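Local coordinates for protein C alpha-dehydrogenase (Sphingobium sp. SYK-6, PDB 4YAG) that oxidises a Calpha alcohol in the lignin beta-aryl ether cleavage pathway as a short-chain dehydrogenase/reductase, binding its nicotinamide cofactor in a Rossmann-type fold, at residues A[65-68]-A[69-72]; A[163-166]-A[167-171]. All coordinates share one frame; numbering follows the deposited sequence.

Interaction 1. Residues A[65-68]-A[69-72]; sequences VSDR and AQMA. With NAI (1,4-dihydronicotinamide adenine dinucleotide), chain C.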
ATOM      1  N   VAL A  65       1.377  -9.759  14.526  1.00 10.91           N
ATOM      2  CA  VAL A  65       0.457  -9.889  13.381  1.00 10.38           C
ATOM      3  C   VAL A  65       1.186 -10.112  12.061  1.00 11.78           C
ATOM      4  O   VAL A  65       0.577 -10.557  11.081  1.00 10.60           O
ATOM      5  CB  VAL A  65      -0.491  -8.674  13.229  1.00 12.03           C
ATOM      6  CG1 VAL A  65      -1.433  -8.582  14.433  1.00 13.25           C
ATOM      7  CG2 VAL A  65       0.295  -7.377  13.044  1.00 10.98           C
ATOM      8  N   SER A  66       2.481  -9.813  12.039  1.00 10.19           N
ATOM      9  CA  SER A  66       3.269  -9.973  10.817  1.00 10.55           C
ATOM     10  C   SER A  66       3.907 -11.357  10.725  1.00 12.75           C
ATOM     11  O   SER A  66       4.645 -11.661   9.783  1.00 15.50           O
ATOM     12  CB  SER A  66       4.301  -8.853  10.653  1.00 11.54           C
ATOM     13  OG  SER A  66       5.294  -8.888  11.642  1.00 13.08           O
ATOM     14  N   ASP A  67       3.606 -12.219  11.696  1.00 12.26           N
ATOM     15  CA  ASP A  67       4.091 -13.600  11.694  1.00 12.83           C
ATOM     16  C   ASP A  67       2.936 -14.510  11.268  1.00 12.97           C
ATOM     17  O   ASP A  67       1.981 -14.752  12.029  1.00 13.27           O
ATOM     18  CB  ASP A  67       4.641 -13.974  13.075  1.00 13.20           C
ATOM     19  CG  ASP A  67       5.241 -15.374  13.121  1.00 19.42           C
ATOM     20  OD1 ASP A  67       4.665 -16.315  12.521  1.00 16.23           O
ATOM     21  OD2 ASP A  67       6.272 -15.543  13.821  1.00 22.59           O
ATOM     22  N   ARG A  68       2.994 -15.001  10.036  1.00 13.20           N
ATOM     23  CA  ARG A  68       1.860 -15.745   9.480  1.00 11.30           C
ATOM     24  C   ARG A  68       1.586 -17.061  10.197  1.00 12.69           C
ATOM     25  O   ARG A  68       0.413 -17.472  10.329  1.00 13.38           O
ATOM     26  CB  ARG A  68       2.038 -15.964   7.977  1.00 14.29           C
ATOM     27  CG  ARG A  68       1.913 -14.667   7.195  1.00 11.98           C
ATOM     28  CD  ARG A  68       2.358 -14.852   5.761  1.00 13.00           C
ATOM     29  NE  ARG A  68       2.147 -13.638   4.998  1.00 12.73           N
ATOM     30  CZ  ARG A  68       2.657 -13.419   3.785  1.00 11.56           C
ATOM     31  NH1 ARG A  68       3.450 -14.312   3.219  1.00 13.90           N
ATOM     32  NH2 ARG A  68       2.391 -12.286   3.166  1.00 12.97           N
ATOM     33  N   ALA A  69       2.645 -17.744  10.634  1.00 14.06           N
ATOM     34  CA  ALA A  69       2.480 -18.974  11.385  1.00 14.64           C
ATOM     35  C   ALA A  69       1.728 -18.683  12.680  1.00 14.14           C
ATOM     36  O   ALA A  69       0.823 -19.426  13.070  1.00 14.26           O
ATOM     37  CB  ALA A  69       3.830 -19.613  11.677  1.00 17.28           C
ATOM     38  N   GLN A  70       2.088 -17.598  13.357  1.00 13.60           N
ATOM     39  CA  GLN A  70       1.414 -17.249  14.618  1.00 13.25           C
ATOM     40  C   GLN A  70      -0.040 -16.855  14.398  1.00 12.40           C
ATOM     41  O   GLN A  70      -0.910 -17.123  15.227  1.00 14.13           O
ATOM     42  CB  GLN A  70       2.131 -16.093  15.332  1.00 15.32           C
ATOM     43  CG  GLN A  70       3.475 -16.471  15.871  1.00 18.81           C
ATOM     44  CD  GLN A  70       3.964 -15.530  16.967  1.00 27.51           C
ATOM     45  OE1 GLN A  70       3.772 -14.323  16.909  1.00 16.97           O
ATOM     46  NE2 GLN A  70       4.596 -16.099  17.983  1.00 40.27           N
ATOM     47  N   MET A  71      -0.323 -16.227  13.256  1.00 11.42           N
ATOM     48  CA  MET A  71      -1.692 -15.896  12.921  1.00 12.14           C
ATOM     49  C   MET A  71      -2.541 -17.126  12.592  1.00 11.05           C
ATOM     50  O   MET A  71      -3.712 -17.176  12.982  1.00 12.88           O
ATOM     51  CB  MET A  71      -1.741 -14.870  11.784  1.00 13.91           C
ATOM     52  CG  MET A  71      -1.218 -13.513  12.205  1.00 13.75           C
ATOM     53  SD  MET A  71      -2.297 -12.663  13.378  1.00 15.11           S
ATOM     54  CE  MET A  71      -3.536 -12.035  12.244  1.00 18.03           C
ATOM     55  N   ALA A  72      -1.963 -18.139  11.932  1.00 11.36           N
ATOM     56  CA  ALA A  72      -2.672 -19.375  11.697  1.00 11.88           C
ATOM     57  C   ALA A  72      -2.962 -20.094  13.026  1.00 12.43           C
ATOM     58  O   ALA A  72      -4.052 -20.650  13.232  1.00 13.07           O
ATOM     59  CB  ALA A  72      -1.879 -20.294  10.782  1.00 16.28           C
TER
HETATM   60  PA  NAI C 500      -1.593   1.614  20.835  1.00 12.26           P
HETATM   61  O1A NAI C 500      -0.103   1.429  20.754  1.00 13.07           O
HETATM   62  O2A NAI C 500      -2.146   2.179  22.127  1.00 12.85           O
HETATM   63  O5B NAI C 500      -2.326   0.257  20.528  1.00 12.03           O
HETATM   64  C5B NAI C 500      -1.807  -0.607  19.559  1.00 11.14           C
HETATM   65  C4B NAI C 500      -1.567  -1.927  20.173  1.00 10.90           C
HETATM   66  O4B NAI C 500      -1.160  -2.775  19.050  1.00 10.80           O
HETATM   67  C3B NAI C 500      -0.528  -1.993  21.203  1.00 10.83           C
HETATM   68  O3B NAI C 500      -0.993  -2.629  22.411  1.00 13.10           O
HETATM   69  C2B NAI C 500       0.568  -2.706  20.577  1.00 11.93           C
HETATM   70  O2B NAI C 500       1.380  -3.452  21.496  1.00 14.03           O
HETATM   71  C1B NAI C 500      -0.061  -3.542  19.554  1.00 10.04           C
HETATM   72  N9A NAI C 500       0.826  -3.924  18.487  1.00 10.64           N
HETATM   73  C8A NAI C 500       1.770  -3.155  17.840  1.00 12.31           C
HETATM   74  N7A NAI C 500       2.432  -3.894  16.939  1.00 12.13           N
HETATM   75  C5A NAI C 500       1.928  -5.169  16.961  1.00 10.98           C
HETATM   76  C6A NAI C 500       2.187  -6.363  16.285  1.00 10.46           C
HETATM   77  N6A NAI C 500       3.238  -6.424  15.359  1.00 10.89           N
HETATM   78  N1A NAI C 500       1.465  -7.477  16.568  1.00  9.69           N
HETATM   79  C2A NAI C 500       0.490  -7.436  17.507  1.00 10.71           C
HETATM   80  N3A NAI C 500       0.202  -6.318  18.189  1.00  9.74           N
HETATM   81  C4A NAI C 500       0.901  -5.186  17.944  1.00 10.25           C
HETATM   82  O3  NAI C 500      -1.910   2.613  19.644  1.00 11.66           O
HETATM   83  PN  NAI C 500      -3.287   2.946  18.876  1.00 11.74           P
HETATM   84  O1N NAI C 500      -4.518   2.476  19.639  1.00 11.47           O
HETATM   85  O2N NAI C 500      -3.239   4.435  18.640  1.00 13.42           O
HETATM   86  O5D NAI C 500      -3.140   2.133  17.497  1.00 10.97           O
HETATM   87  C5D NAI C 500      -4.220   1.380  16.938  1.00  9.61           C
HETATM   88  C4D NAI C 500      -4.334   1.668  15.486  1.00 11.22           C
HETATM   89  O4D NAI C 500      -4.870   3.033  15.328  1.00 11.28           O
HETATM   90  C3D NAI C 500      -3.065   1.632  14.753  1.00 10.66           C
HETATM   91  O3D NAI C 500      -3.250   0.890  13.529  1.00 11.52           O
HETATM   92  C2D NAI C 500      -2.737   3.026  14.465  1.00 11.62           C
HETATM   93  O2D NAI C 500      -1.937   3.137  13.282  1.00 12.45           O
HETATM   94  C1D NAI C 500      -4.031   3.658  14.285  1.00  9.62           C
HETATM   95  N1N NAI C 500      -4.172   5.059  14.435  1.00 11.56           N
HETATM   96  C2N NAI C 500      -4.038   5.714  15.636  1.00 11.72           C
HETATM   97  C3N NAI C 500      -4.226   7.085  15.694  1.00 13.40           C
HETATM   98  C7N NAI C 500      -4.089   7.821  16.983  1.00 14.73           C
HETATM   99  O7N NAI C 500      -4.109   9.069  17.038  1.00 15.48           O
HETATM  100  N7N NAI C 500      -4.022   7.022  18.204  1.00 14.12           N
HETATM  101  C4N NAI C 500      -4.557   7.821  14.568  1.00 15.07           C
HETATM  102  C5N NAI C 500      -4.742   7.140  13.380  1.00 14.07           C
HETATM  103  C6N NAI C 500      -4.564   5.781  13.320  1.00 13.89           C

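Interaction 2. Residues A[163-166]-A[167-171]; sequences AAVI and TLTET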
ATOM      1  N   ALA A 163      -2.952   4.249   3.375  1.00  9.11           N
ATOM      2  CA  ALA A 163      -3.723   4.396   2.140  1.00  9.37           C
ATOM      3  C   ALA A 163      -4.082   3.038   1.557  1.00  9.55           C
ATOM      4  O   ALA A 163      -5.201   2.802   1.090  1.00 10.55           O
ATOM      5  CB  ALA A 163      -2.940   5.198   1.124  1.00  9.59           C
ATOM      6  N   ALA A 164      -3.114   2.130   1.584  1.00  8.40           N
ATOM      7  CA  ALA A 164      -3.329   0.786   1.080  1.00  7.64           C
ATOM      8  C   ALA A 164      -4.425   0.058   1.864  1.00 11.01           C
ATOM      9  O   ALA A 164      -5.201  -0.684   1.286  1.00  9.71           O
ATOM     10  CB  ALA A 164      -2.049  -0.019   1.107  1.00  8.69           C
ATOM     11  N   VAL A 165      -4.463   0.247   3.178  1.00  9.73           N
ATOM     12  CA  VAL A 165      -5.491  -0.405   3.978  1.00  8.35           C
ATOM     13  C   VAL A 165      -6.892   0.078   3.617  1.00 10.52           C
ATOM     14  O   VAL A 165      -7.861  -0.692   3.618  1.00 10.30           O
ATOM     15  CB  VAL A 165      -5.208  -0.188   5.486  1.00 10.78           C
ATOM     16  CG1 VAL A 165      -6.377  -0.707   6.345  1.00 11.35           C
ATOM     17  CG2 VAL A 165      -3.932  -0.893   5.866  1.00 11.36           C
ATOM     18  N   ILE A 166      -7.023   1.363   3.315  1.00  9.55           N
ATOM     19  CA  ILE A 166      -8.309   1.880   2.907  1.00  9.76           C
ATOM     20  C   ILE A 166      -8.767   1.166   1.617  1.00 10.72           C
ATOM     21  O   ILE A 166      -9.880   0.665   1.524  1.00 10.71           O
ATOM     22  CB  ILE A 166      -8.253   3.407   2.704  1.00 10.19           C
ATOM     23  CG1 ILE A 166      -7.956   4.114   4.038  1.00  9.62           C
ATOM     24  CG2 ILE A 166      -9.548   3.888   2.082  1.00 12.32           C
ATOM     25  CD1 ILE A 166      -7.617   5.596   3.884  1.00 11.28           C
ATOM     26  N   THR A 167      -7.887   1.127   0.615  1.00  9.10           N
ATOM     27  CA  THR A 167      -8.222   0.504  -0.668  1.00 10.05           C
ATOM     28  C   THR A 167      -8.466  -0.997  -0.500  1.00 10.12           C
ATOM     29  O   THR A 167      -9.383  -1.549  -1.091  1.00 10.82           O
ATOM     30  CB  THR A 167      -7.112   0.778  -1.675  1.00 11.94           C
ATOM     31  OG1 THR A 167      -7.016   2.198  -1.850  1.00 12.73           O
ATOM     32  CG2 THR A 167      -7.388   0.111  -3.025  1.00 10.65           C
ATOM     33  N   LEU A 168      -7.625  -1.654   0.291  1.00 10.23           N
ATOM     34  CA  LEU A 168      -7.810  -3.074   0.595  1.00 10.70           C
ATOM     35  C   LEU A 168      -9.233  -3.323   1.064  1.00 10.47           C
ATOM     36  O   LEU A 168      -9.915  -4.248   0.610  1.00 11.40           O
ATOM     37  CB  LEU A 168      -6.798  -3.485   1.664  1.00 10.54           C
ATOM     38  CG  LEU A 168      -6.990  -4.862   2.312  1.00 13.80           C
ATOM     39  CD1 LEU A 168      -6.744  -5.953   1.269  1.00 14.95           C
ATOM     40  CD2 LEU A 168      -6.096  -5.032   3.512  1.00 13.06           C
ATOM     41  N   THR A 169      -9.682  -2.501   1.999  1.00  9.18           N
ATOM     42  CA  THR A 169     -10.984  -2.711   2.616  1.00  8.75           C
ATOM     43  C   THR A 169     -12.091  -2.514   1.588  1.00 10.99           C
ATOM     44  O   THR A 169     -13.046  -3.291   1.507  1.00 11.32           O
ATOM     45  CB  THR A 169     -11.197  -1.781   3.811  1.00  9.92           C
ATOM     46  OG1 THR A 169     -10.099  -1.895   4.719  1.00 10.42           O
ATOM     47  CG2 THR A 169     -12.482  -2.139   4.527  1.00 11.07           C
ATOM     48  N   GLU A 170     -11.974  -1.476   0.767  1.00  9.52           N
ATOM     49  CA  GLU A 170     -12.955  -1.232  -0.269  1.00  9.81           C
ATOM     50  C   GLU A 170     -13.048  -2.415  -1.244  1.00 11.28           C
ATOM     51  O   GLU A 170     -14.136  -2.862  -1.641  1.00 13.38           O
ATOM     52  CB  GLU A 170     -12.554   0.009  -1.079  1.00 11.65           C
ATOM     53  CG  GLU A 170     -12.598   1.301  -0.321  1.00 13.20           C
ATOM     54  CD  GLU A 170     -11.966   2.465  -1.098  1.00 16.86           C
ATOM     55  OE1 GLU A 170     -11.252   2.213  -2.096  1.00 16.00           O
ATOM     56  OE2 GLU A 170     -12.201   3.631  -0.702  1.00 14.82           O
ATOM     57  N   THR A 171     -11.897  -2.931  -1.637  1.00  9.87           N
ATOM     58  CA  THR A 171     -11.883  -3.950  -2.671  1.00 11.83           C
ATOM     59  C   THR A 171     -12.397  -5.288  -2.190  1.00 11.05           C
ATOM     60  O   THR A 171     -13.017  -6.016  -2.972  1.00 13.02           O
ATOM     61  CB  THR A 171     -10.476  -4.113  -3.288  1.00 14.98           C
ATOM     62  OG1 THR A 171      -9.557  -4.652  -2.314  1.00 17.32           O
ATOM     63  CG2 THR A 171      -9.997  -2.778  -3.820  1.00 13.57           C
TER
HETATM   64  O   HOH W   1      -6.823   4.883  -0.684  1.00 13.75           O

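Interaction 1. Residues A[65-68]-A[69-72]
Asp67 opens helix 68-82 as its N-cap, reaching forward with its carboxylate to the first turn, where it meets Gln70. With CG anti to the backbone N (chi1 -177°), the side chain is carried toward the Gln70 amide, which has no carbonyl of a preceding helical turn to bond. Its CB lies against CG and OE1 of Gln70. The carboxyl carbon comes closer, Asp67 CG standing 3.4 Å from Gln70 CG. OD1 then takes the capping bond, Gln70 N to Asp67 OD1 at 3.0 Å, with the N-H arriving from above the carboxylate plane, while OD2 rests beside CG and CD of Gln70. The two side chains cross at about a right angle, their flat groups 26° apart. A short acidic side chain suits this place, since it reaches the Gln70 N-H at the start of the helix and its charge probably gains from the positive end of the helix dipole. The backbone carbonyl completes the turn: Met71 N gives its hydrogen to Asp67 O at 3.0 Å.

Just before the cap, Val65 N donates a nearly straight bond, 3.1 Å, to N1A of the NADH adenine, and both Val65 methyls pack near that ring nitrogen. Met71, bent at CG and SD, brings its CG to 3.6 Å from Val65 O, a flexible thioether filling the buried side of the turn. Gln70 OE1 accepts from Asp64 N, and Arg68 makes a salt bridge to Asp109 and a cation-pi contact with Tyr105, both of the second subunit. The turn thus follows strand 58-62 at the edge of the parallel sheet, with helix 105-133 packed against Ser66, Arg68 and Met71.

Interaction 2. Residues A[163-166]-A[167-171]
Val165 O is gripped twice by Thr169: the backbone N donates at 3.0 Å and the hydroxyl OG1 at 2.8 Å, from opposite faces of the carbonyl plane. OG1 can bend back to this carbonyl one turn earlier because it sits beside its own backbone N (chi1 -53°), an arrangement that lets threonine bury a hydroxyl within a helix. Next along, Glu170 runs beside Ile166, its CG 3.3 Å from Ile166 O and OE2 near the CG2 methyl. On another side, a water bridges Thr167 OG1 and Ala163 O, giving to the carbonyl at 3.2 Å.

These turns belong to helix 156-177, which joins strands 137-142 and 181-187 in a beta-alpha-beta unit of the Rossmann fold. Ile166 packs on Val185 and Met187, and Thr169 on Val183 and Val185, of strand 181-187, whereas Leu168 meets helix 105-133. Asn141 also bonds Thr169 OG1; an alanine at Thr169 would probably leave the Asn141 amide without this mate and Val165 O with one bond fewer. Farther out, Glu170 OE2 binds Tyr248 OH and forms a salt bridge with Arg262 of the second subunit, while small Ala163 packs on Thr167 of that subunit.

From the N terminus, the chain first runs through strands 7-11, 31-36 and 58-62 before interaction 1 closes the short loop into helix 68-82. Interaction 2 comes after strands 87-90 and 137-142; lying inside one continuous helix, 156-177, it closes no loop. The two are therefore in series, neither nested nor crossed; their centres lie about 20 Å apart and their nearest atoms about 11 Å, so they do not touch. Helix 105-133 links them, since side chains from both segment pairs pack on it. Through Val65, residues 65-72 border the adenine end of the cofactor site, at the sheet edge; residues 163-171 belong to the beta-alpha-beta unit leading into strand 181-187. Both also reach the second subunit.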